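PDB 6WB4: acarbose Kinase Mak1 from Uncultured bacterium, which probably phosphorylates the antidiabetic drug acarbose with ATP, acting as a carbohydrate kinase of the pfkB family. Local coordinates for residues Gly186-Asp189 and Tyr190-Asp193. Residues are numbered along the deposited sequence; the frame is centred on the assembly and turned at random.
Sequences GVAD and YHKD. With GLC (alpha-D-glucopyranose), chain D.
Beside the glycan pocket of this pfkB-family kinase, the loop that follows strand 176-180 turns into helix 192-195, and Asp189 and Lys192 are tied together at that turn. The amide N of Lys192 bonds to Asp189 O at 3.2 Å, with an N-H...O angle of 157°. The same two residues also meet through their side chains, which run side by side: the extended lysine chain brings NZ to 2.7 Å from Asp189 OD1 in a salt bridge, approaching OD1 tilted some 35° out of the carboxylate plane. Between them, Tyr190 and His191 face the sugar. With its CG anti to the backbone N (chi1 177°), Tyr190 turns one face of its ring to a glucose unit, whose C1 sits 3.6 Å above the ring centre, a placing consistent with the CH-pi stacking of sugars on aromatic rings. Its OH bonds to Ile159 O, and Arg164 makes a cation-pi contact with the ring. His191 reaches the same glucose by its edge: NE2 and O3 are hydrogen-bonded at 3.2 Å. Its ring stacks with Trp184, whose NE1 also bonds to Ala188 O, while Ala188 CB touches ND1 at 3.8 Å. Neighbouring residues thus divide the work of recognition: Tyr190 offers the glucose an aromatic face, His191 supplies a hydrogen bond to the O3 hydroxyl, and the flanking ion pair joins the two ends of the turn that carries them.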
ATOM      1  N   GLY B 186       7.089  27.444 -11.612  1.00 80.22           N
ATOM      2  CA  GLY B 186       6.816  28.818 -11.986  1.00 79.43           C
ATOM      3  C   GLY B 186       6.592  28.937 -13.482  1.00 77.35           C
ATOM      4  O   GLY B 186       6.385  30.032 -13.996  1.00 82.58           O
ATOM      5  N   VAL B 187       6.609  27.798 -14.174  1.00 76.96           N
ATOM      6  CA  VAL B 187       6.480  27.757 -15.629  1.00 79.28           C
ATOM      7  C   VAL B 187       5.265  26.947 -16.081  1.00 77.16           C
ATOM      8  O   VAL B 187       4.535  27.374 -16.976  1.00 81.36           O
ATOM      9  CB  VAL B 187       7.754  27.152 -16.284  1.00 62.45           C
ATOM     10  CG1 VAL B 187       7.576  26.989 -17.782  1.00 53.03           C
ATOM     11  CG2 VAL B 187       8.979  27.994 -15.969  1.00 55.89           C
ATOM     12  N   ALA B 188       5.056  25.786 -15.460  1.00 70.36           N
ATOM     13  CA  ALA B 188       3.935  24.904 -15.800  1.00 64.04           C
ATOM     14  C   ALA B 188       2.592  25.639 -15.765  1.00 74.98           C
ATOM     15  O   ALA B 188       2.292  26.370 -14.820  1.00 86.59           O
ATOM     16  CB  ALA B 188       3.907  23.705 -14.860  1.00 57.99           C
ATOM     17  N   ASP B 189       1.785  25.428 -16.798  1.00 74.14           N
ATOM     18  CA  ASP B 189       0.538  26.166 -16.977  1.00 74.45           C
ATOM     19  C   ASP B 189      -0.581  25.643 -16.080  1.00 73.07           C
ATOM     20  O   ASP B 189      -1.538  26.361 -15.769  1.00 70.96           O
ATOM     21  CB  ASP B 189       0.107  26.109 -18.440  1.00 73.16           C
ATOM     22  CG  ASP B 189       1.111  26.777 -19.360  1.00 83.44           C
ATOM     23  OD1 ASP B 189       1.198  28.025 -19.340  1.00 72.58           O
ATOM     24  OD2 ASP B 189       1.824  26.050 -20.092  1.00 89.83           O
ATOM     25  N   TYR B 190      -0.456  24.386 -15.672  1.00 73.05           N
ATOM     26  CA  TYR B 190      -1.482  23.734 -14.863  1.00 64.32           C
ATOM     27  C   TYR B 190      -1.839  24.541 -13.618  1.00 67.96           C
ATOM     28  O   TYR B 190      -3.009  24.634 -13.249  1.00 68.88           O
ATOM     29  CB  TYR B 190      -1.035  22.330 -14.439  1.00 48.67           C
ATOM     30  CG  TYR B 190      -2.050  21.677 -13.549  1.00 49.20           C
ATOM     31  CD1 TYR B 190      -3.117  20.974 -14.085  1.00 44.01           C
ATOM     32  CD2 TYR B 190      -1.977  21.815 -12.169  1.00 45.87           C
ATOM     33  CE1 TYR B 190      -4.072  20.414 -13.271  1.00 50.68           C
ATOM     34  CE2 TYR B 190      -2.927  21.253 -11.346  1.00 45.59           C
ATOM     35  CZ  TYR B 190      -3.963  20.553 -11.902  1.00 49.99           C
ATOM     36  OH  TYR B 190      -4.898  19.993 -11.084  1.00 53.95           O
ATOM     37  N   HIS B 191      -0.823  25.098 -12.968  1.00 68.56           N
ATOM     38  CA  HIS B 191      -0.991  25.761 -11.678  1.00 66.87           C
ATOM     39  C   HIS B 191      -1.489  27.201 -11.772  1.00 67.90           C
ATOM     40  O   HIS B 191      -1.983  27.754 -10.794  1.00 82.99           O
ATOM     41  CB  HIS B 191       0.338  25.762 -10.917  1.00 57.79           C
ATOM     42  CG  HIS B 191       0.981  24.415 -10.816  1.00 68.88           C
ATOM     43  ND1 HIS B 191       1.460  23.735 -11.915  1.00 74.26           N
ATOM     44  CD2 HIS B 191       1.241  23.627  -9.745  1.00 65.71           C
ATOM     45  CE1 HIS B 191       1.983  22.586 -11.528  1.00 64.48           C
ATOM     46  NE2 HIS B 191       1.861  22.497 -10.216  1.00 64.10           N
ATOM     47  N   LYS B 192      -1.362  27.802 -12.946  1.00 66.44           N
ATOM     48  CA  LYS B 192      -1.499  29.249 -13.075  1.00 75.40           C
ATOM     49  C   LYS B 192      -2.855  29.795 -12.610  1.00 70.52           C
ATOM     50  O   LYS B 192      -2.909  30.844 -11.963  1.00 65.61           O
ATOM     51  CB  LYS B 192      -1.213  29.658 -14.520  1.00 75.21           C
ATOM     52  CG  LYS B 192       0.282  29.765 -14.822  1.00 71.53           C
ATOM     53  CD  LYS B 192       0.550  30.034 -16.294  1.00 74.15           C
ATOM     54  CE  LYS B 192       2.041  29.986 -16.611  1.00 70.68           C
ATOM     55  NZ  LYS B 192       2.304  30.121 -18.071  1.00 61.72           N
ATOM     56  N   ASP B 193      -3.938  29.082 -12.908  1.00 61.11           N
ATOM     57  CA  ASP B 193      -5.263  29.499 -12.457  1.00 61.30           C
ATOM     58  C   ASP B 193      -5.301  29.691 -10.940  1.00 72.07           C
ATOM     59  O   ASP B 193      -5.934  30.615 -10.428  1.00 74.69           O
ATOM     60  CB  ASP B 193      -6.316  28.469 -12.864  1.00 59.30           C
ATOM     61  CG  ASP B 193      -6.887  28.725 -14.242  1.00 60.73           C
ATOM     62  OD1 ASP B 193      -6.957  29.903 -14.646  1.00 61.58           O
ATOM     63  OD2 ASP B 193      -7.285  27.750 -14.911  1.00 55.97           O
TER
HETATM   64  C1  GLC D   2      -1.090  18.163 -11.747  0.91126.30           C
HETATM   65  C2  GLC D   2       0.110  19.055 -11.439  0.91122.82           C
HETATM   66  C3  GLC D   2       0.942  18.453 -10.309  0.91121.55           C
HETATM   67  C4  GLC D   2       0.040  18.231  -9.094  0.91121.10           C
HETATM   68  C5  GLC D   2      -1.132  17.333  -9.494  0.91116.73           C
HETATM   69  C6  GLC D   2      -2.068  17.077  -8.317  0.91105.13           C
HETATM   70  O2  GLC D   2       0.906  19.232 -12.619  0.91120.65           O
HETATM   71  O3  GLC D   2       2.041  19.321 -10.001  0.91117.68           O
HETATM   72  O4  GLC D   2       0.771  17.667  -8.001  0.91123.18           O
HETATM   73  O5  GLC D   2      -1.867  17.945 -10.560  0.91124.03           O
HETATM   74  O6  GLC D   2      -3.161  16.256  -8.747  0.91100.24           O